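Local coordinates for periplasmic zinc-binding protein troA (Treponema pallidum, PDB 1K0F), which binds zinc with high affinity in the periplasm and delivers it to the membrane permease of the TroABC transporter for import into the cytoplasm, at residues 3-9 with 52-58; 14-19 with 139-143; 104-110 with 260-264; 114-118 with 132-136. All coordinates share one frame; numbering follows the deposited sequence.

Overall arrangement
Three contacts lie in the N-terminal part of this single-chain zinc carrier together with the long helix 129-156, and interaction 3 reaches the C-terminal helix 260-273. Interaction 1 pairs the two middle strands of the four-stranded parallel sheet, 4-7 and 54-57. Helices 10-20 and 107-124 touch the sheet, and meet helix 129-156 through interactions 2 and 4, whose centres lie about 7 Å apart. Interaction 3, centred about 11 Å from interaction 2, ties the start of helix 107-124 to helix 260-273 and brings Trp-104 beside the zinc ligands His-102 and Asp-248. Along the chain, the segments of interactions 1 and 2 alternate, and interaction 4 is nested within the loops closed by interactions 2 and 3.

Interaction 1 (3-9 with 52-58); sequences PLVVTTI and ADLILYN
Val-5, Val-6 and Thr-7 pair with Leu-54, Ile-55 and Leu-56 as neighbouring strands of the four-stranded parallel sheet, running 18° apart. The ladder steps from Val-6 N to Leu-54 O (2.7 Å) and then from Leu-56 N to Val-6 O (2.7 Å). At its start Leu-4 O accepts from both Asp-53 N and Leu-54 N, so two consecutive amides hold one carbonyl. Val-5 can be followed outward: CB is 4.0 Å from Leu-54 O; CG1 reaches Leu-54 CD2 and, more distantly, Leu-56 CD1; CG2 packs on Leu-54 CD2 at 3.6 Å. The side chains of Val-5 and Leu-54 point the same way, toward Leu-124 of helix 107-124. On the other face Val-6 CG2 meets Ala-52 CB at 3.5 Å. At Thr-8, where the chain turns a corner, OG1 is hydrogen-bonded to Glu-63, which also takes Asn-58 N, while Thr-8 CG2 rests 3.8 Å from Tyr-57 CB.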
loop_
_atom_site.group_PDB
_atom_site.type_symbol
_atom_site.label_atom_id
_atom_site.label_comp_id
_atom_site.label_asym_id
_atom_site.label_seq_id
_atom_site.Cartn_x
_atom_site.Cartn_y
_atom_site.Cartn_z
ATOM N N PRO A 3 -11.626 -23.753 0.060
ATOM C CA PRO A 3 -12.123 -22.655 -0.787
ATOM C C PRO A 3 -11.053 -21.731 -1.363
ATOM O O PRO A 3 -10.034 -21.455 -0.725
ATOM C CB PRO A 3 -13.071 -21.897 0.132
ATOM C CG PRO A 3 -12.542 -22.177 1.485
ATOM C CD PRO A 3 -12.111 -23.606 1.441
ATOM N N LEU A 4 -11.306 -21.244 -2.574
ATOM C CA LEU A 4 -10.378 -20.371 -3.264
ATOM C C LEU A 4 -10.595 -18.907 -2.955
ATOM O O LEU A 4 -11.624 -18.342 -3.307
ATOM C CB LEU A 4 -10.500 -20.568 -4.771
ATOM C CG LEU A 4 -9.563 -19.677 -5.578
ATOM C CD1 LEU A 4 -8.131 -19.964 -5.161
ATOM C CD2 LEU A 4 -9.754 -19.925 -7.065
ATOM N N VAL A 5 -9.625 -18.293 -2.289
ATOM C CA VAL A 5 -9.710 -16.876 -1.979
ATOM C C VAL A 5 -8.804 -16.217 -2.999
ATOM O O VAL A 5 -7.725 -16.730 -3.290
ATOM C CB VAL A 5 -9.167 -16.550 -0.570
ATOM C CG1 VAL A 5 -9.031 -15.033 -0.393
ATOM C CG2 VAL A 5 -10.087 -17.141 0.489
ATOM N N VAL A 6 -9.230 -15.097 -3.564
ATOM C CA VAL A 6 -8.394 -14.418 -4.542
ATOM C C VAL A 6 -8.332 -12.955 -4.205
ATOM O O VAL A 6 -9.358 -12.288 -4.104
ATOM C CB VAL A 6 -8.927 -14.574 -5.980
ATOM C CG1 VAL A 6 -8.204 -13.591 -6.908
ATOM C CG2 VAL A 6 -8.711 -16.012 -6.468
ATOM N N THR A 7 -7.116 -12.458 -4.029
ATOM C CA THR A 7 -6.926 -11.063 -3.680
ATOM C C THR A 7 -6.092 -10.332 -4.721
ATOM O O THR A 7 -5.404 -10.946 -5.537
ATOM C CB THR A 7 -6.243 -10.932 -2.305
ATOM O OG1 THR A 7 -4.825 -10.988 -2.474
ATOM C CG2 THR A 7 -6.683 -12.052 -1.379
ATOM N N THR A 8 -6.156 -9.009 -4.668
ATOM C CA THR A 8 -5.429 -8.172 -5.590
ATOM C C THR A 8 -4.066 -7.819 -5.024
ATOM O O THR A 8 -3.107 -8.548 -5.216
ATOM C CB THR A 8 -6.226 -6.902 -5.864
ATOM O OG1 THR A 8 -6.678 -6.359 -4.617
ATOM C CG2 THR A 8 -7.449 -7.213 -6.729
ATOM N N ILE A 9 -3.976 -6.694 -4.331
ATOM C CA ILE A 9 -2.709 -6.262 -3.743
ATOM C C ILE A 9 -2.238 -7.237 -2.662
ATOM O O ILE A 9 -3.052 -7.792 -1.911
ATOM C CB ILE A 9 -2.853 -4.866 -3.133
ATOM C CG1 ILE A 9 -3.986 -4.878 -2.103
ATOM C CG2 ILE A 9 -3.156 -3.861 -4.229
ATOM C CD1 ILE A 9 -4.068 -3.619 -1.289
ATOM N N ALA A 52 -12.864 -18.355 -7.856
ATOM C CA ALA A 52 -12.714 -17.942 -6.468
ATOM C C ALA A 52 -14.032 -18.023 -5.722
ATOM O O ALA A 52 -15.099 -17.819 -6.290
ATOM C CB ALA A 52 -12.168 -16.528 -6.398
ATOM N N ASP A 53 -13.949 -18.357 -4.444
ATOM C CA ASP A 53 -15.124 -18.427 -3.598
ATOM C C ASP A 53 -15.179 -17.102 -2.857
ATOM O O ASP A 53 -16.230 -16.676 -2.382
ATOM C CB ASP A 53 -14.988 -19.567 -2.598
ATOM C CG ASP A 53 -14.731 -20.880 -3.264
ATOM O OD1 ASP A 53 -15.472 -21.194 -4.229
ATOM O OD2 ASP A 53 -13.803 -21.587 -2.832
ATOM N N LEU A 54 -14.023 -16.453 -2.773
ATOM C CA LEU A 54 -13.911 -15.174 -2.092
ATOM C C LEU A 54 -12.937 -14.268 -2.818
ATOM O O LEU A 54 -11.767 -14.601 -2.961
ATOM C CB LEU A 54 -13.423 -15.393 -0.661
ATOM C CG LEU A 54 -12.961 -14.151 0.091
ATOM C CD1 LEU A 54 -14.159 -13.251 0.318
ATOM C CD2 LEU A 54 -12.323 -14.540 1.411
ATOM N N ILE A 55 -13.423 -13.128 -3.288
ATOM C CA ILE A 55 -12.561 -12.174 -3.969
ATOM C C ILE A 55 -12.364 -10.977 -3.048
ATOM O O ILE A 55 -13.330 -10.410 -2.527
ATOM C CB ILE A 55 -13.156 -11.686 -5.299
ATOM C CG1 ILE A 55 -13.052 -12.789 -6.355
ATOM C CG2 ILE A 55 -12.393 -10.458 -5.782
ATOM C CD1 ILE A 55 -13.778 -12.458 -7.642
ATOM N N LEU A 56 -11.099 -10.606 -2.851
ATOM C CA LEU A 56 -10.743 -9.501 -1.973
ATOM C C LEU A 56 -9.943 -8.418 -2.679
ATOM O O LEU A 56 -8.966 -8.691 -3.376
ATOM C CB LEU A 56 -9.945 -10.019 -0.771
ATOM C CG LEU A 56 -10.726 -10.804 0.288
ATOM C CD1 LEU A 56 -9.789 -11.207 1.419
ATOM C CD2 LEU A 56 -11.876 -9.965 0.812
ATOM N N TYR A 57 -10.375 -7.181 -2.481
ATOM C CA TYR A 57 -9.705 -6.043 -3.065
ATOM C C TYR A 57 -9.891 -4.817 -2.174
ATOM O O TYR A 57 -10.788 -4.769 -1.327
ATOM C CB TYR A 57 -10.221 -5.786 -4.484
ATOM C CG TYR A 57 -11.660 -5.317 -4.600
ATOM C CD1 TYR A 57 -12.726 -6.170 -4.303
ATOM C CD2 TYR A 57 -11.954 -4.038 -5.091
ATOM C CE1 TYR A 57 -14.032 -5.767 -4.492
ATOM C CE2 TYR A 57 -13.266 -3.627 -5.284
ATOM C CZ TYR A 57 -14.299 -4.493 -4.984
ATOM O OH TYR A 57 -15.597 -4.065 -5.159
ATOM N N ASN A 58 -9.020 -3.838 -2.362
ATOM C CA ASN A 58 -9.034 -2.608 -1.593
ATOM C C ASN A 58 -10.377 -1.888 -1.532
ATOM O O ASN A 58 -11.074 -1.881 -0.508
ATOM C CB ASN A 58 -8.002 -1.651 -2.181
ATOM C CG ASN A 58 -7.325 -0.808 -1.136
ATOM O OD1 ASN A 58 -7.015 -1.294 -0.041
ATOM N ND2 ASN A 58 -7.077 0.456 -1.461
#

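Interaction 2 (14-19 with 139-143); sequences DAVKNI and YQQQL
The ring of Tyr-139 is covered on one face by Asn-18 and on the other by Leu-143 CD2 from its own helix, while Asp-14 OD2 sits at its edge near the plane. The amide of Asn-18 stacks on the ring with the two planes 15° apart. Asn-18 CB makes a CH-pi contact, 3.9 Å from the centroid of the Tyr-139 ring and offset toward the rim. The same amide turns back on its own helix, where Asn-18 ND2 gives a weak bond to Asp-14 O. Ala-15 approaches the ring obliquely, its CB 3.5 Å from Tyr-139 CE2, and Ile-19 CD1 is a looser neighbour. With its ring trans to the amide nitrogen (chi1 -176°), Tyr-139 extends from its helix until Tyr-139 OH donates to Asp-14 OD2 at 2.7 Å. The bond uses the anti lone pair of that oxygen. This buried bond would probably favour the charged form of Asp-14. Tyr-260 of helix 260-273 also touches Asp-14 and Tyr-139. The segment axes run 134° apart in direction, 11.1 Å from each other, and Tyr-139 of helix 129-156 packs against helix 10-20, the helix that follows the first strand of the parallel sheet.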
loop_
_atom_site.group_PDB
_atom_site.type_symbol
_atom_site.label_atom_id
_atom_site.label_comp_id
_atom_site.label_asym_id
_atom_site.label_seq_id
_atom_site.Cartn_x
_atom_site.Cartn_y
_atom_site.Cartn_z
ATOM N N ASP A 14 -1.705 -10.823 2.555
ATOM C CA ASP A 14 -1.003 -11.029 3.798
ATOM C C ASP A 14 -2.003 -11.233 4.915
ATOM O O ASP A 14 -1.879 -12.162 5.707
ATOM C CB ASP A 14 -0.108 -9.854 4.135
ATOM C CG ASP A 14 0.742 -10.124 5.348
ATOM O OD1 ASP A 14 1.682 -10.943 5.238
ATOM O OD2 ASP A 14 0.462 -9.539 6.416
ATOM N N ALA A 15 -3.004 -10.365 4.970
ATOM C CA ALA A 15 -4.013 -10.478 6.006
ATOM C C ALA A 15 -4.697 -11.836 5.907
ATOM O O ALA A 15 -5.025 -12.453 6.916
ATOM C CB ALA A 15 -5.015 -9.373 5.859
ATOM N N VAL A 16 -4.903 -12.306 4.683
ATOM C CA VAL A 16 -5.540 -13.594 4.466
ATOM C C VAL A 16 -4.644 -14.697 5.038
ATOM O O VAL A 16 -5.068 -15.466 5.891
ATOM C CB VAL A 16 -5.773 -13.840 2.954
ATOM C CG1 VAL A 16 -6.082 -15.304 2.692
ATOM C CG2 VAL A 16 -6.913 -12.973 2.459
ATOM N N LYS A 17 -3.404 -14.753 4.557
ATOM C CA LYS A 17 -2.426 -15.741 4.997
ATOM C C LYS A 17 -2.400 -15.923 6.513
ATOM O O LYS A 17 -2.496 -17.038 7.030
ATOM C CB LYS A 17 -1.032 -15.327 4.523
ATOM C CG LYS A 17 -0.853 -15.402 3.022
ATOM C CD LYS A 17 0.580 -15.665 2.644
ATOM C CE LYS A 17 1.207 -14.431 2.021
ATOM N NZ LYS A 17 1.623 -14.684 0.617
ATOM N N ASN A 18 -2.269 -14.808 7.216
ATOM C CA ASN A 18 -2.200 -14.817 8.666
ATOM C C ASN A 18 -3.474 -15.338 9.305
ATOM O O ASN A 18 -3.411 -16.079 10.284
ATOM C CB ASN A 18 -1.900 -13.414 9.170
ATOM C CG ASN A 18 -0.494 -12.970 8.846
ATOM O OD1 ASN A 18 0.466 -13.444 9.442
ATOM N ND2 ASN A 18 -0.362 -12.065 7.890
ATOM N N ILE A 19 -4.618 -14.944 8.747
ATOM C CA ILE A 19 -5.936 -15.346 9.251
ATOM C C ILE A 19 -6.391 -16.730 8.790
ATOM O O ILE A 19 -6.596 -17.619 9.607
ATOM C CB ILE A 19 -7.044 -14.335 8.848
ATOM C CG1 ILE A 19 -6.690 -12.941 9.370
ATOM C CG2 ILE A 19 -8.378 -14.784 9.420
ATOM C CD1 ILE A 19 -7.338 -11.823 8.620
ATOM N N TYR A 139 -2.839 -11.463 14.492
ATOM C CA TYR A 139 -2.456 -10.604 13.374
ATOM C C TYR A 139 -2.723 -9.109 13.610
ATOM O O TYR A 139 -2.001 -8.249 13.101
ATOM C CB TYR A 139 -3.157 -11.075 12.095
ATOM C CG TYR A 139 -2.746 -10.311 10.852
ATOM C CD1 TYR A 139 -1.406 -10.232 10.459
ATOM C CD2 TYR A 139 -3.701 -9.689 10.053
ATOM C CE1 TYR A 139 -1.041 -9.553 9.290
ATOM C CE2 TYR A 139 -3.348 -9.016 8.893
ATOM C CZ TYR A 139 -2.025 -8.951 8.515
ATOM O OH TYR A 139 -1.710 -8.296 7.349
ATOM N N GLN A 140 -3.755 -8.794 14.380
ATOM C CA GLN A 140 -4.050 -7.395 14.655
ATOM C C GLN A 140 -3.015 -6.877 15.637
ATOM O O GLN A 140 -2.514 -5.762 15.496
ATOM C CB GLN A 140 -5.458 -7.238 15.241
ATOM C CG GLN A 140 -6.400 -6.370 14.398
ATOM C CD GLN A 140 -5.698 -5.176 13.760
ATOM O OE1 GLN A 140 -5.490 -5.136 12.544
ATOM N NE2 GLN A 140 -5.327 -4.197 14.580
ATOM N N GLN A 141 -2.697 -7.699 16.629
ATOM C CA GLN A 141 -1.707 -7.334 17.627
ATOM C C GLN A 141 -0.408 -6.981 16.929
ATOM O O GLN A 141 0.341 -6.125 17.388
ATOM C CB GLN A 141 -1.475 -8.502 18.571
ATOM C CG GLN A 141 -2.756 -9.106 19.073
ATOM C CD GLN A 141 -2.853 -9.022 20.568
ATOM O OE1 GLN A 141 -2.046 -8.353 21.212
ATOM N NE2 GLN A 141 -3.834 -9.703 21.135
ATOM N N GLN A 142 -0.140 -7.664 15.821
ATOM C CA GLN A 142 1.062 -7.410 15.039
ATOM C C GLN A 142 0.901 -6.027 14.428
ATOM O O GLN A 142 1.841 -5.230 14.404
ATOM C CB GLN A 142 1.216 -8.459 13.931
ATOM C CG GLN A 142 1.835 -9.789 14.386
ATOM C CD GLN A 142 1.837 -10.854 13.290
ATOM O OE1 GLN A 142 2.573 -10.747 12.304
ATOM N NE2 GLN A 142 1.010 -11.881 13.459
ATOM N N LEU A 143 -0.302 -5.745 13.936
ATOM C CA LEU A 143 -0.599 -4.447 13.339
ATOM C C LEU A 143 -0.329 -3.366 14.372
ATOM O O LEU A 143 0.397 -2.404 14.116
ATOM C CB LEU A 143 -2.069 -4.386 12.905
ATOM C CG LEU A 143 -2.470 -5.031 11.574
ATOM C CD1 LEU A 143 -3.130 -3.988 10.688
ATOM C CD2 LEU A 143 -1.249 -5.634 10.889
#

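Interaction 3 (104-110 with 260-264); sequences WFDVKLW and YVGMV
The chain at Trp-104 and Phe-105 loops past the first turn of helix 260-273, with Phe-105 CA 7.6 Å from Val-264 CA, before Asp-106 N-caps the helix that follows. Tyr-260 reaches across this gap. Its ring is swung to the side opposite its own amide nitrogen, and Tyr-260 OH donates to Trp-104 O at 2.7 Å. The donor lies 52° out of the carbonyl plane, so the bond does not follow a lone pair, although the oxygen sits near the plane of the Tyr-260 ring. One face of that ring receives Trp-110 in an offset stack, the tyrosine and the five-membered ring 4.3 Å apart between centroids and inclined at 30°; Val-264 CG2 lies over the opposite face. The closest atoms of the pair are Trp-110 CD1 and Tyr-260 CZ, at 3.5 Å. Val-107 CG2 approaches the hydroxyl, Tyr-260 OH, at 3.6 Å. This aromatic cluster joins the beginning of helix 107-124 to helix 260-273 next to the metal site of this solute-binding protein 9 family member, empty in this zinc-free form. Trp-104 touches His-102, an established zinc ligand, with the ring planes at about 70°, and its NE1 is hydrogen-bonded to Ser-247 O. Met-263 CE approaches both rings of the loop, Trp-104 and Phe-105, obliquely, 4.4 Å from Trp-104 CD1 and 4.3 Å from Phe-105 CZ.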
loop_
_atom_site.group_PDB
_atom_site.type_symbol
_atom_site.label_atom_id
_atom_site.label_comp_id
_atom_site.label_asym_id
_atom_site.label_seq_id
_atom_site.Cartn_x
_atom_site.Cartn_y
_atom_site.Cartn_z
ATOM N N TRP A 104 -3.559 1.436 3.786
ATOM C CA TRP A 104 -2.733 0.431 4.431
ATOM C C TRP A 104 -1.461 1.071 4.958
ATOM O O TRP A 104 -0.538 0.373 5.377
ATOM C CB TRP A 104 -2.356 -0.656 3.438
ATOM C CG TRP A 104 -1.711 -0.096 2.240
ATOM C CD1 TRP A 104 -0.414 0.314 2.121
ATOM C CD2 TRP A 104 -2.336 0.162 0.985
ATOM N NE1 TRP A 104 -0.193 0.813 0.861
ATOM C CE2 TRP A 104 -1.356 0.731 0.142
ATOM C CE3 TRP A 104 -3.628 -0.036 0.490
ATOM C CZ2 TRP A 104 -1.630 1.107 -1.170
ATOM C CZ3 TRP A 104 -3.903 0.340 -0.814
ATOM C CH2 TRP A 104 -2.906 0.904 -1.630
ATOM N N PHE A 105 -1.396 2.397 4.901
ATOM C CA PHE A 105 -0.222 3.089 5.401
ATOM C C PHE A 105 -0.518 3.737 6.742
ATOM O O PHE A 105 0.345 4.375 7.339
ATOM C CB PHE A 105 0.291 4.103 4.385
ATOM C CG PHE A 105 1.259 3.510 3.396
ATOM C CD1 PHE A 105 2.169 2.539 3.798
ATOM C CD2 PHE A 105 1.233 3.890 2.059
ATOM C CE1 PHE A 105 3.042 1.953 2.881
ATOM C CE2 PHE A 105 2.096 3.314 1.135
ATOM C CZ PHE A 105 3.002 2.338 1.544
ATOM N N ASP A 106 -1.761 3.582 7.193
ATOM C CA ASP A 106 -2.167 4.045 8.506
ATOM C C ASP A 106 -2.553 2.729 9.179
ATOM O O ASP A 106 -3.706 2.310 9.137
ATOM C CB ASP A 106 -3.374 4.982 8.454
ATOM C CG ASP A 106 -3.756 5.513 9.835
ATOM O OD1 ASP A 106 -3.335 4.905 10.848
ATOM O OD2 ASP A 106 -4.473 6.536 9.916
ATOM N N VAL A 107 -1.555 2.065 9.754
ATOM C CA VAL A 107 -1.726 0.781 10.426
ATOM C C VAL A 107 -2.990 0.688 11.258
ATOM O O VAL A 107 -3.657 -0.338 11.258
ATOM C CB VAL A 107 -0.537 0.489 11.344
ATOM C CG1 VAL A 107 -0.719 -0.845 12.006
ATOM C CG2 VAL A 107 0.753 0.537 10.557
ATOM N N LYS A 108 -3.313 1.763 11.965
ATOM C CA LYS A 108 -4.491 1.794 12.820
ATOM C C LYS A 108 -5.800 1.806 12.033
ATOM O O LYS A 108 -6.817 1.281 12.486
ATOM C CB LYS A 108 -4.420 3.023 13.726
ATOM C CG LYS A 108 -4.823 2.772 15.168
ATOM C CD LYS A 108 -5.893 3.765 15.625
ATOM C CE LYS A 108 -5.339 4.788 16.613
ATOM N NZ LYS A 108 -6.406 5.315 17.511
ATOM N N LEU A 109 -5.775 2.419 10.858
ATOM C CA LEU A 109 -6.959 2.509 10.011
ATOM C C LEU A 109 -7.009 1.338 9.038
ATOM O O LEU A 109 -7.986 1.154 8.312
ATOM C CB LEU A 109 -6.948 3.826 9.239
ATOM C CG LEU A 109 -8.078 4.057 8.237
ATOM C CD1 LEU A 109 -9.256 4.723 8.936
ATOM C CD2 LEU A 109 -7.567 4.913 7.086
ATOM N N TRP A 110 -5.946 0.547 9.029
ATOM C CA TRP A 110 -5.879 -0.611 8.162
ATOM C C TRP A 110 -6.500 -1.781 8.902
ATOM O O TRP A 110 -6.867 -2.782 8.295
ATOM C CB TRP A 110 -4.430 -0.930 7.820
ATOM C CG TRP A 110 -4.262 -2.148 6.969
ATOM C CD1 TRP A 110 -3.598 -3.292 7.299
ATOM C CD2 TRP A 110 -4.736 -2.322 5.628
ATOM N NE1 TRP A 110 -3.629 -4.170 6.247
ATOM C CE2 TRP A 110 -4.320 -3.608 5.209
ATOM C CE3 TRP A 110 -5.470 -1.527 4.742
ATOM C CZ2 TRP A 110 -4.615 -4.110 3.936
ATOM C CZ3 TRP A 110 -5.767 -2.028 3.475
ATOM C CH2 TRP A 110 -5.334 -3.311 3.085
ATOM N N TYR A 260 2.885 -7.464 5.045
ATOM C CA TYR A 260 2.488 -6.114 5.395
ATOM C C TYR A 260 3.486 -5.589 6.406
ATOM O O TYR A 260 4.264 -4.679 6.121
ATOM C CB TYR A 260 1.103 -6.136 6.014
ATOM C CG TYR A 260 0.629 -4.782 6.449
ATOM C CD1 TYR A 260 0.465 -3.755 5.521
ATOM C CD2 TYR A 260 0.338 -4.524 7.787
ATOM C CE1 TYR A 260 0.023 -2.501 5.915
ATOM C CE2 TYR A 260 -0.104 -3.278 8.189
ATOM C CZ TYR A 260 -0.259 -2.271 7.250
ATOM O OH TYR A 260 -0.686 -1.024 7.643
ATOM N N VAL A 261 3.461 -6.199 7.586
ATOM C CA VAL A 261 4.345 -5.854 8.685
ATOM C C VAL A 261 5.749 -5.497 8.222
ATOM O O VAL A 261 6.212 -4.380 8.445
ATOM C CB VAL A 261 4.435 -7.028 9.691
ATOM C CG1 VAL A 261 5.748 -6.972 10.483
ATOM C CG2 VAL A 261 3.235 -6.987 10.625
ATOM N N GLY A 262 6.424 -6.446 7.582
ATOM C CA GLY A 262 7.777 -6.196 7.122
ATOM C C GLY A 262 7.864 -5.154 6.028
ATOM O O GLY A 262 8.785 -4.337 6.006
ATOM N N MET A 263 6.903 -5.169 5.117
ATOM C CA MET A 263 6.897 -4.212 4.024
ATOM C C MET A 263 6.925 -2.801 4.582
ATOM O O MET A 263 7.669 -1.943 4.101
ATOM C CB MET A 263 5.642 -4.378 3.167
ATOM C CG MET A 263 5.263 -3.121 2.379
ATOM S SD MET A 263 3.533 -2.639 2.571
ATOM C CE MET A 263 3.200 -1.945 0.923
ATOM N N VAL A 264 6.087 -2.574 5.591
ATOM C CA VAL A 264 5.983 -1.272 6.248
ATOM C C VAL A 264 7.187 -1.007 7.161
ATOM O O VAL A 264 7.612 0.144 7.340
ATOM C CB VAL A 264 4.686 -1.178 7.080
ATOM C CG1 VAL A 264 4.647 0.132 7.833
ATOM C CG2 VAL A 264 3.484 -1.303 6.167
#

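Interaction 4 (114-118 with 132-136); sequences VKAVY and FTQRY
Thr-133 OG1 is held from two directions, by Tyr-118 OH across the contact and by Thr-129 O one turn back in its own helix. The Tyr-118 OH to Thr-133 OG1 bond is modelled very short, so its exact length is uncertain at this resolution; OG1 lies in the plane of the Tyr-118 ring, at its edge. The setting is a helical hairpin: helices 107-124 and 129-156 follow each other in the chain and pack nearly antiparallel, their segment axes 159° apart in direction and 10.8 Å from each other. Between the two helices the rings of Tyr-118 and Tyr-136 form an offset stack, centroids 4.0 Å apart and planes 16° from parallel. Both side chains leave their helices pointing away from their own backbone N (chi1 152° for Tyr-118), and they cross at about a right angle, which brings ring over ring. Tyr-136 CD2 lies over the centre of the Tyr-118 ring. In return Tyr-118 CB makes a CH-pi contact, 3.9 Å from the centroid of the Tyr-136 ring. The carbonyl Phe-132 O meets the edge of the Tyr-118 ring near its plane. Ile-19 of helix 10-20 also touches Tyr-118. Farther along, Lys-115 CG and CB run beside Tyr-136 OH, and Val-114 CG1 sits at the edge of the same ring, 3.9 Å from Tyr-136 CE1.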
loop_
_atom_site.group_PDB
_atom_site.type_symbol
_atom_site.label_atom_id
_atom_site.label_comp_id
_atom_site.label_asym_id
_atom_site.label_seq_id
_atom_site.Cartn_x
_atom_site.Cartn_y
_atom_site.Cartn_z
ATOM N N VAL A 114 -8.358 -5.067 7.455
ATOM C CA VAL A 114 -7.933 -6.390 7.882
ATOM C C VAL A 114 -9.160 -7.034 8.509
ATOM O O VAL A 114 -9.406 -8.229 8.330
ATOM C CB VAL A 114 -6.805 -6.318 8.919
ATOM C CG1 VAL A 114 -6.640 -7.670 9.594
ATOM C CG2 VAL A 114 -5.508 -5.893 8.250
ATOM N N LYS A 115 -9.934 -6.220 9.229
ATOM C CA LYS A 115 -11.163 -6.680 9.880
ATOM C C LYS A 115 -12.077 -7.244 8.801
ATOM O O LYS A 115 -12.684 -8.303 8.965
ATOM C CB LYS A 115 -11.865 -5.518 10.604
ATOM C CG LYS A 115 -12.958 -5.950 11.587
ATOM C CD LYS A 115 -14.221 -5.106 11.458
ATOM C CE LYS A 115 -14.777 -4.737 12.818
ATOM N NZ LYS A 115 -14.874 -3.253 12.950
ATOM N N ALA A 116 -12.148 -6.510 7.693
ATOM C CA ALA A 116 -12.950 -6.883 6.536
ATOM C C ALA A 116 -12.481 -8.236 6.002
ATOM O O ALA A 116 -13.286 -9.125 5.741
ATOM C CB ALA A 116 -12.819 -5.812 5.454
ATOM N N VAL A 117 -11.174 -8.382 5.836
ATOM C CA VAL A 117 -10.606 -9.633 5.348
ATOM C C VAL A 117 -11.013 -10.787 6.267
ATOM O O VAL A 117 -11.541 -11.806 5.819
ATOM C CB VAL A 117 -9.083 -9.559 5.315
ATOM C CG1 VAL A 117 -8.521 -10.880 4.863
ATOM C CG2 VAL A 117 -8.637 -8.447 4.387
ATOM N N TYR A 118 -10.755 -10.599 7.557
ATOM C CA TYR A 118 -11.081 -11.594 8.561
ATOM C C TYR A 118 -12.541 -11.988 8.495
ATOM O O TYR A 118 -12.869 -13.167 8.413
ATOM C CB TYR A 118 -10.769 -11.044 9.949
ATOM C CG TYR A 118 -11.626 -11.620 11.064
ATOM C CD1 TYR A 118 -11.442 -12.922 11.492
ATOM C CD2 TYR A 118 -12.578 -10.842 11.701
ATOM C CE1 TYR A 118 -12.186 -13.446 12.542
ATOM C CE2 TYR A 118 -13.335 -11.346 12.759
ATOM C CZ TYR A 118 -13.130 -12.649 13.177
ATOM O OH TYR A 118 -13.848 -13.145 14.226
ATOM N N PHE A 132 -10.117 -18.545 12.820
ATOM C CA PHE A 132 -9.946 -17.359 11.993
ATOM C C PHE A 132 -10.079 -16.126 12.854
ATOM O O PHE A 132 -9.676 -15.037 12.458
ATOM C CB PHE A 132 -10.997 -17.308 10.893
ATOM C CG PHE A 132 -10.683 -18.182 9.718
ATOM C CD1 PHE A 132 -9.512 -18.925 9.677
ATOM C CD2 PHE A 132 -11.569 -18.265 8.649
ATOM C CE1 PHE A 132 -9.226 -19.736 8.592
ATOM C CE2 PHE A 132 -11.297 -19.070 7.561
ATOM C CZ PHE A 132 -10.123 -19.811 7.529
ATOM N N THR A 133 -10.642 -16.311 14.041
ATOM C CA THR A 133 -10.834 -15.207 14.962
ATOM C C THR A 133 -9.598 -15.000 15.798
ATOM O O THR A 133 -9.023 -13.915 15.820
ATOM C CB THR A 133 -12.012 -15.462 15.908
ATOM O OG1 THR A 133 -13.241 -15.220 15.218
ATOM C CG2 THR A 133 -11.935 -14.535 17.117
ATOM N N GLN A 134 -9.191 -16.040 16.502
ATOM C CA GLN A 134 -8.017 -15.914 17.337
ATOM C C GLN A 134 -6.801 -15.486 16.507
ATOM O O GLN A 134 -6.110 -14.528 16.855
ATOM C CB GLN A 134 -7.759 -17.225 18.058
ATOM C CG GLN A 134 -6.406 -17.289 18.666
ATOM C CD GLN A 134 -5.591 -18.388 18.053
ATOM O OE1 GLN A 134 -4.606 -18.140 17.367
ATOM N NE2 GLN A 134 -6.010 -19.631 18.288
ATOM N N ARG A 135 -6.546 -16.183 15.404
ATOM C CA ARG A 135 -5.424 -15.831 14.539
ATOM C C ARG A 135 -5.571 -14.353 14.227
ATOM O O ARG A 135 -4.635 -13.575 14.363
ATOM C CB ARG A 135 -5.484 -16.609 13.227
ATOM C CG ARG A 135 -5.116 -18.071 13.316
ATOM C CD ARG A 135 -5.140 -18.675 11.928
ATOM N NE ARG A 135 -5.099 -20.134 11.912
ATOM C CZ ARG A 135 -5.854 -20.885 11.116
ATOM N NH1 ARG A 135 -6.700 -20.306 10.276
ATOM N NH2 ARG A 135 -5.756 -22.208 11.141
ATOM N N TYR A 136 -6.770 -13.986 13.797
ATOM C CA TYR A 136 -7.073 -12.611 13.458
ATOM C C TYR A 136 -6.554 -11.684 14.541
ATOM O O TYR A 136 -5.694 -10.845 14.278
ATOM C CB TYR A 136 -8.576 -12.444 13.300
ATOM C CG TYR A 136 -9.049 -11.017 13.330
ATOM C CD1 TYR A 136 -8.346 -10.013 12.658
ATOM C CD2 TYR A 136 -10.212 -10.669 14.016
ATOM C CE1 TYR A 136 -8.793 -8.695 12.665
ATOM C CE2 TYR A 136 -10.672 -9.356 14.032
ATOM C CZ TYR A 136 -9.962 -8.372 13.354
ATOM O OH TYR A 136 -10.427 -7.073 13.355
#